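PDB 1FVI: chlorella virus DNA ligase-adenylate from Chlorella virus, which probably seals nicks in DNA as an ATP-dependent ligase, captured here as its covalent adenylate intermediate, with AMP attached. Local coordinates for residues S49-L54 with S79-G84; T56-E61 with P123-H128. The protein carries 1 engineered substitution. All coordinates share one frame; numbering follows the deposited sequence.

Contact 1 of 2, residues S49-L54 with S79-G84; sequences SVMNRL and SAVMTG
M51 lays its thioether against V81, the sulfur resting equally close to the backbone and to one methyl: SD is 3.7 Å from V81 CA and 3.7 Å from V81 CG2. The terminal methyl continues along the same branch, with M51 CE 3.9 Å from V81 CG2. CG2 is thus the branch of the valine that does the touching. The torsions of M51 explain the reach. CG stands anti to the carbonyl carbon (chi1 -70°), and beyond it the chain is nearly fully extended (chi2 -170°, chi3 159°), which carries the sulfur off helix 49-58 and onto helix 74-82. The methionine and valine side chains meet at about a right angle, the thioether lying across the valine rather than alongside it.

A80 supplies the second, looser contact, its CB lying 4.2 Å from M51 CE. No hydrogen bond passes directly between residues 49-54 and 79-84, and the summed buried surface is 142 Å². With the nearest CA atoms, those of M51 and V81, 7.2 Å apart, a single long side chain bridges the backbones.

Polar ties come from beside the contact: the carbonyl O of A80 accepts a hydrogen bond from N48 ND2, and backbone bonds link V81 with N48 and S49 with H85. M51 and V81 are both buried, M51 also touching F92 of strand 92-99 and V81 touching I30 of strand 30-34. This is apolar helix-to-helix packing over a mixed beta-sheet, within the nucleotide-binding domain characteristic of ATP-dependent DNA ligases.

Contact 2 of 2, residues T56-E61 with P123-H128; sequences TELLPE and PHILEH
I125, carried on a 3-10 turn that starts at P123, is the first residue of 123-128 to meet the other segment, pressing its CG2 methyl against L58 at the end of helix 49-58. The closest pair is I125 CG2 to L58 CG, 3.6 Å; the same methyl lies 4.0 Å from L58 CB. The two side chains run past each other in opposite directions, lying alongside rather than meeting end-on. The I125 methyls also approach the leucine backbone, CG2 coming within 3.8 Å of L58 O.

At L126 the turn is evidenced by the bond from L126 N to P123 O at 3.0 Å, followed by a similar one from E127 N to H124 O. This coiling presents I125 to L58, while L126 packs on I119 and P135.

H128 closes the sequence. Its CG is anti to the backbone N (chi1 -169°), which sets the imidazole beside the end of the leucine. L58 CD1 approaches the ring obliquely, 4.0 Å from H128 ND1, and L58 CD2 is 4.1 Å from the same atom. L58 is thereby received between I125, at its CB and CG, and H128, at its two methyls.

No hydrogen bond crosses the contact, which buries 194 Å² in all. L58 and I125 both also touch I133 of strand 131-135. A helix end and the connection from helix 108-121 to that edge strand therefore share one apolar patch at the margin of the mixed beta-sheet of the ligase nucleotide-binding domain.

Helix 49-58 joins the two contacts: its earlier part supplies M51 to contact 1 and its last turn supplies L58 to contact 2. Their centres lie 16 Å apart, yet they touch directly where L54 CD2 of the first packs 3.9 Å from H128 CE1 of the second. F92, which both M51 and L54 touch, lies on strand 92-99, a neighbour of strand 131-135 in the sheet beneath. Neither contact forms part of the nucleotide pocket. In contact 1 the V81 side chain is about 13 Å from the bound AMP and about 11 Å from the side chain of I27, a pocket residue, while contact 2 lies away from the known sites.

Contact 1 of 2, residues S49-L54 with S79-G84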
ATOM      1  N   SER A  49      12.915 -17.139  10.571  1.00 31.86           N
ATOM      2  CA  SER A  49      13.555 -16.784  11.842  1.00 37.63           C
ATOM      3  C   SER A  49      14.350 -15.498  11.908  1.00 30.63           C
ATOM      4  O   SER A  49      14.373 -14.847  12.943  1.00 29.50           O
ATOM      5  CB  SER A  49      14.415 -17.940  12.342  1.00 49.90           C
ATOM      6  OG  SER A  49      13.595 -19.043  12.686  1.00 61.62           O
ATOM      7  N   VAL A  50      15.030 -15.154  10.821  1.00 33.28           N
ATOM      8  CA  VAL A  50      15.825 -13.931  10.759  1.00 27.45           C
ATOM      9  C   VAL A  50      14.876 -12.729  10.786  1.00 36.20           C
ATOM     10  O   VAL A  50      15.124 -11.755  11.497  1.00 33.07           O
ATOM     11  CB  VAL A  50      16.662 -13.869   9.457  1.00 27.44           C
ATOM     12  CG1 VAL A  50      17.614 -12.675   9.484  1.00 31.55           C
ATOM     13  CG2 VAL A  50      17.415 -15.174   9.249  1.00 33.42           C
ATOM     14  N   MET A  51      13.793 -12.808  10.006  1.00 33.37           N
ATOM     15  CA  MET A  51      12.799 -11.731   9.948  1.00 35.75           C
ATOM     16  C   MET A  51      12.179 -11.583  11.318  1.00 24.39           C
ATOM     17  O   MET A  51      12.045 -10.479  11.847  1.00 28.08           O
ATOM     18  CB  MET A  51      11.674 -12.067   8.961  1.00 24.84           C
ATOM     19  CG  MET A  51      12.061 -12.060   7.506  1.00 39.66           C
ATOM     20  SD  MET A  51      10.581 -12.167   6.468  1.00 38.92           S
ATOM     21  CE  MET A  51      11.193 -11.504   4.922  1.00 37.82           C
ATOM     22  N   ASN A  52      11.799 -12.725  11.875  1.00 21.59           N
ATOM     23  CA  ASN A  52      11.176 -12.785  13.184  1.00 21.58           C
ATOM     24  C   ASN A  52      12.065 -12.098  14.220  1.00 29.81           C
ATOM     25  O   ASN A  52      11.662 -11.103  14.826  1.00 26.80           O
ATOM     26  CB  ASN A  52      10.902 -14.245  13.555  1.00 16.80           C
ATOM     27  CG  ASN A  52       9.884 -14.382  14.686  1.00 20.50           C
ATOM     28  OD1 ASN A  52       9.706 -13.464  15.487  1.00 27.96           O
ATOM     29  ND2 ASN A  52       9.195 -15.519  14.732  1.00 27.86           N
ATOM     30  N   ARG A  53      13.314 -12.550  14.326  1.00 29.99           N
ATOM     31  CA  ARG A  53      14.255 -11.983  15.282  1.00 31.20           C
ATOM     32  C   ARG A  53      14.494 -10.496  15.067  1.00 28.76           C
ATOM     33  O   ARG A  53      14.356  -9.714  16.001  1.00 31.36           O
ATOM     34  CB  ARG A  53      15.567 -12.767  15.252  1.00 41.45           C
ATOM     35  CG  ARG A  53      16.710 -12.180  16.084  1.00 52.04           C
ATOM     36  CD  ARG A  53      17.652 -11.325  15.227  1.00 64.86           C
ATOM     37  NE  ARG A  53      18.217 -12.074  14.107  1.00 73.09           N
ATOM     38  CZ  ARG A  53      19.192 -11.629  13.321  1.00 72.47           C
ATOM     39  NH1 ARG A  53      19.725 -10.429  13.522  1.00 65.24           N
ATOM     40  NH2 ARG A  53      19.632 -12.386  12.325  1.00 73.32           N
ATOM     41  N   LEU A  54      14.841 -10.112  13.840  1.00 28.55           N
ATOM     42  CA  LEU A  54      15.097  -8.715  13.496  1.00 24.30           C
ATOM     43  C   LEU A  54      13.940  -7.796  13.889  1.00 32.13           C
ATOM     44  O   LEU A  54      14.130  -6.800  14.602  1.00 31.70           O
ATOM     45  CB  LEU A  54      15.366  -8.570  11.988  1.00 36.80           C
ATOM     46  CG  LEU A  54      16.665  -9.109  11.370  1.00 50.12           C
ATOM     47  CD1 LEU A  54      16.640  -8.989   9.848  1.00 36.98           C
ATOM     48  CD2 LEU A  54      17.852  -8.354  11.924  1.00 52.86           C
ATOM     49  N   SER A  79       6.807 -16.590   0.257  1.00 32.17           N
ATOM     50  CA  SER A  79       7.752 -17.669   0.495  1.00 25.20           C
ATOM     51  C   SER A  79       8.928 -17.241   1.356  1.00 30.36           C
ATOM     52  O   SER A  79       9.500 -18.057   2.071  1.00 44.35           O
ATOM     53  CB  SER A  79       8.254 -18.246  -0.827  1.00 34.19           C
ATOM     54  OG  SER A  79       8.701 -17.213  -1.687  1.00 49.86           O
ATOM     55  N   ALA A  80       9.310 -15.973   1.285  1.00 31.67           N
ATOM     56  CA  ALA A  80      10.421 -15.492   2.104  1.00 35.30           C
ATOM     57  C   ALA A  80       9.999 -15.411   3.581  1.00 33.26           C
ATOM     58  O   ALA A  80      10.723 -15.849   4.472  1.00 34.51           O
ATOM     59  CB  ALA A  80      10.888 -14.128   1.605  1.00 37.36           C
ATOM     60  N   VAL A  81       8.803 -14.882   3.817  1.00 32.53           N
ATOM     61  CA  VAL A  81       8.248 -14.725   5.164  1.00 38.78           C
ATOM     62  C   VAL A  81       7.738 -16.043   5.750  1.00 35.22           C
ATOM     63  O   VAL A  81       8.007 -16.380   6.908  1.00 34.82           O
ATOM     64  CB  VAL A  81       7.023 -13.752   5.166  1.00 31.60           C
ATOM     65  CG1 VAL A  81       6.499 -13.560   6.586  1.00 26.96           C
ATOM     66  CG2 VAL A  81       7.388 -12.413   4.544  1.00 26.36           C
ATOM     67  N   MET A  82       7.008 -16.782   4.928  1.00 28.96           N
ATOM     68  CA  MET A  82       6.387 -18.014   5.365  1.00 32.69           C
ATOM     69  C   MET A  82       7.198 -19.290   5.306  1.00 30.54           C
ATOM     70  O   MET A  82       6.718 -20.343   5.727  1.00 39.97           O
ATOM     71  CB  MET A  82       5.028 -18.183   4.669  1.00 48.58           C
ATOM     72  CG  MET A  82       4.080 -16.989   4.892  1.00 39.66           C
ATOM     73  SD  MET A  82       3.993 -16.522   6.656  1.00 52.32           S
ATOM     74  CE  MET A  82       2.822 -17.804   7.295  1.00 42.75           C
ATOM     75  N   THR A  83       8.414 -19.219   4.787  1.00 29.14           N
ATOM     76  CA  THR A  83       9.249 -20.413   4.750  1.00 41.16           C
ATOM     77  C   THR A  83      10.213 -20.311   5.924  1.00 45.76           C
ATOM     78  O   THR A  83      10.783 -19.246   6.174  1.00 48.34           O
ATOM     79  CB  THR A  83      10.016 -20.560   3.416  1.00 37.94           C
ATOM     80  OG1 THR A  83       9.072 -20.659   2.342  1.00 39.92           O
ATOM     81  CG2 THR A  83      10.888 -21.823   3.427  1.00 42.50           C
ATOM     82  N   GLY A  84      10.368 -21.419   6.647  1.00 44.46           N
ATOM     83  CA  GLY A  84      11.229 -21.457   7.815  1.00 48.92           C
ATOM     84  C   GLY A  84      12.720 -21.324   7.593  1.00 51.27           C
ATOM     85  O   GLY A  84      13.474 -22.221   7.963  1.00 57.16           O
TER

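Contact 2 of 2, residues T56-E61 with P123-H128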
ATOM      1  N   THR A  56      11.412  -8.444  15.912  1.00 31.32           N
ATOM      2  CA  THR A  56      11.119  -8.489  17.350  1.00 28.05           C
ATOM      3  C   THR A  56      12.076  -7.576  18.125  1.00 26.44           C
ATOM      4  O   THR A  56      11.690  -6.967  19.121  1.00 37.98           O
ATOM      5  CB  THR A  56      11.172  -9.921  17.949  1.00 23.22           C
ATOM      6  OG1 THR A  56      12.496 -10.448  17.838  1.00 56.02           O
ATOM      7  CG2 THR A  56      10.216 -10.833  17.244  1.00 20.92           C
ATOM      8  N   GLU A  57      13.314  -7.469  17.649  1.00 25.11           N
ATOM      9  CA  GLU A  57      14.318  -6.609  18.277  1.00 32.76           C
ATOM     10  C   GLU A  57      13.985  -5.135  18.005  1.00 41.07           C
ATOM     11  O   GLU A  57      14.127  -4.279  18.891  1.00 39.41           O
ATOM     12  CB  GLU A  57      15.731  -6.925  17.742  1.00 29.07           C
ATOM     13  CG  GLU A  57      16.309  -8.262  18.219  1.00 48.87           C
ATOM     14  CD  GLU A  57      17.596  -8.696  17.488  1.00 64.10           C
ATOM     15  OE1 GLU A  57      18.130  -7.934  16.642  1.00 67.15           O
ATOM     16  OE2 GLU A  57      18.072  -9.823  17.761  1.00 54.06           O
ATOM     17  N   LEU A  58      13.496  -4.862  16.793  1.00 39.19           N
ATOM     18  CA  LEU A  58      13.155  -3.508  16.360  1.00 25.16           C
ATOM     19  C   LEU A  58      11.823  -2.947  16.846  1.00 20.00           C
ATOM     20  O   LEU A  58      11.742  -1.799  17.278  1.00 23.52           O
ATOM     21  CB  LEU A  58      13.176  -3.439  14.825  1.00 33.75           C
ATOM     22  CG  LEU A  58      14.304  -2.734  14.064  1.00 24.43           C
ATOM     23  CD1 LEU A  58      15.649  -2.969  14.694  1.00 33.54           C
ATOM     24  CD2 LEU A  58      14.300  -3.238  12.650  1.00 34.17           C
ATOM     25  N   LEU A  59      10.781  -3.756  16.793  1.00 19.49           N
ATOM     26  CA  LEU A  59       9.459  -3.271  17.154  1.00 26.22           C
ATOM     27  C   LEU A  59       9.037  -3.420  18.601  1.00 29.48           C
ATOM     28  O   LEU A  59       9.413  -4.388  19.270  1.00 26.27           O
ATOM     29  CB  LEU A  59       8.407  -3.949  16.273  1.00 26.72           C
ATOM     30  CG  LEU A  59       8.464  -3.788  14.750  1.00 27.17           C
ATOM     31  CD1 LEU A  59       7.507  -4.799  14.126  1.00 20.24           C
ATOM     32  CD2 LEU A  59       8.093  -2.358  14.352  1.00 28.84           C
ATOM     33  N   PRO A  60       8.258  -2.441  19.111  1.00 27.40           N
ATOM     34  CA  PRO A  60       7.780  -2.501  20.489  1.00 27.65           C
ATOM     35  C   PRO A  60       6.627  -3.483  20.532  1.00 24.92           C
ATOM     36  O   PRO A  60       5.957  -3.718  19.520  1.00 24.83           O
ATOM     37  CB  PRO A  60       7.306  -1.072  20.753  1.00 22.06           C
ATOM     38  CG  PRO A  60       6.849  -0.634  19.411  1.00 21.16           C
ATOM     39  CD  PRO A  60       7.961  -1.119  18.529  1.00 19.82           C
ATOM     40  N   GLU A  61       6.444  -4.103  21.690  1.00 24.83           N
ATOM     41  CA  GLU A  61       5.372  -5.064  21.908  1.00 26.99           C
ATOM     42  C   GLU A  61       4.021  -4.408  21.543  1.00 22.91           C
ATOM     43  O   GLU A  61       3.764  -3.260  21.909  1.00 23.79           O
ATOM     44  CB  GLU A  61       5.407  -5.483  23.387  1.00 20.09           C
ATOM     45  CG  GLU A  61       4.253  -6.356  23.839  1.00 24.81           C
ATOM     46  CD  GLU A  61       4.330  -7.785  23.337  1.00 26.69           C
ATOM     47  OE1 GLU A  61       5.355  -8.166  22.728  1.00 27.85           O
ATOM     48  OE2 GLU A  61       3.353  -8.530  23.577  1.00 35.01           O
ATOM     49  N   PRO A 123      14.659   6.904  16.844  1.00 34.80           N
ATOM     50  CA  PRO A 123      14.753   7.221  15.410  1.00 32.77           C
ATOM     51  C   PRO A 123      15.545   6.214  14.579  1.00 35.59           C
ATOM     52  O   PRO A 123      15.197   5.923  13.437  1.00 34.98           O
ATOM     53  CB  PRO A 123      15.452   8.587  15.396  1.00 36.31           C
ATOM     54  CG  PRO A 123      15.362   9.080  16.820  1.00 40.95           C
ATOM     55  CD  PRO A 123      15.462   7.846  17.638  1.00 35.11           C
ATOM     56  N   HIS A 124      16.620   5.704  15.172  1.00 33.87           N
ATOM     57  CA  HIS A 124      17.519   4.753  14.538  1.00 32.11           C
ATOM     58  C   HIS A 124      16.832   3.527  13.973  1.00 41.55           C
ATOM     59  O   HIS A 124      17.408   2.827  13.139  1.00 41.51           O
ATOM     60  CB  HIS A 124      18.580   4.310  15.546  1.00 40.57           C
ATOM     61  CG  HIS A 124      18.007   3.858  16.853  1.00 63.23           C
ATOM     62  ND1 HIS A 124      17.424   4.728  17.752  1.00 60.88           N
ATOM     63  CD2 HIS A 124      17.892   2.622  17.398  1.00 61.68           C
ATOM     64  CE1 HIS A 124      16.976   4.049  18.793  1.00 51.65           C
ATOM     65  NE2 HIS A 124      17.247   2.770  18.602  1.00 61.87           N
ATOM     66  N   ILE A 125      15.607   3.265  14.428  1.00 37.64           N
ATOM     67  CA  ILE A 125      14.860   2.099  13.977  1.00 34.47           C
ATOM     68  C   ILE A 125      14.469   2.218  12.502  1.00 27.16           C
ATOM     69  O   ILE A 125      14.313   1.222  11.801  1.00 29.52           O
ATOM     70  CB  ILE A 125      13.634   1.856  14.869  1.00 29.70           C
ATOM     71  CG1 ILE A 125      14.061   1.826  16.345  1.00 42.69           C
ATOM     72  CG2 ILE A 125      12.972   0.548  14.510  1.00 38.70           C
ATOM     73  CD1 ILE A 125      15.003   0.698  16.720  1.00 38.64           C
ATOM     74  N   LEU A 126      14.382   3.449  12.026  1.00 23.39           N
ATOM     75  CA  LEU A 126      14.041   3.699  10.642  1.00 37.87           C
ATOM     76  C   LEU A 126      15.310   3.565   9.795  1.00 42.40           C
ATOM     77  O   LEU A 126      15.244   3.471   8.576  1.00 49.25           O
ATOM     78  CB  LEU A 126      13.449   5.107  10.503  1.00 38.61           C
ATOM     79  CG  LEU A 126      12.229   5.488  11.368  1.00 44.48           C
ATOM     80  CD1 LEU A 126      11.812   6.917  11.059  1.00 39.61           C
ATOM     81  CD2 LEU A 126      11.055   4.535  11.160  1.00 23.41           C
ATOM     82  N   GLU A 127      16.454   3.467  10.464  1.00 41.08           N
ATOM     83  CA  GLU A 127      17.754   3.375   9.800  1.00 43.67           C
ATOM     84  C   GLU A 127      18.353   1.978   9.662  1.00 37.82           C
ATOM     85  O   GLU A 127      19.523   1.862   9.324  1.00 40.51           O
ATOM     86  CB  GLU A 127      18.787   4.232  10.544  1.00 45.38           C
ATOM     87  CG  GLU A 127      18.413   5.677  10.816  1.00 46.00           C
ATOM     88  CD  GLU A 127      19.350   6.323  11.825  1.00 56.82           C
ATOM     89  OE1 GLU A 127      19.209   7.537  12.094  1.00 59.01           O
ATOM     90  OE2 GLU A 127      20.227   5.613  12.364  1.00 57.94           O
ATOM     91  N   HIS A 128      17.600   0.922   9.938  1.00 38.93           N
ATOM     92  CA  HIS A 128      18.174  -0.415   9.822  1.00 40.99           C
ATOM     93  C   HIS A 128      18.661  -0.728   8.404  1.00 50.67           C
ATOM     94  O   HIS A 128      18.123  -0.226   7.413  1.00 50.23           O
ATOM     95  CB  HIS A 128      17.213  -1.486  10.310  1.00 27.19           C
ATOM     96  CG  HIS A 128      17.848  -2.831  10.457  1.00 37.40           C
ATOM     97  ND1 HIS A 128      18.233  -3.345  11.678  1.00 41.32           N
ATOM     98  CD2 HIS A 128      18.158  -3.776   9.539  1.00 31.75           C
ATOM     99  CE1 HIS A 128      18.747  -4.552  11.507  1.00 35.22           C
ATOM    100  NE2 HIS A 128      18.712  -4.835  10.216  1.00 42.33           N
TER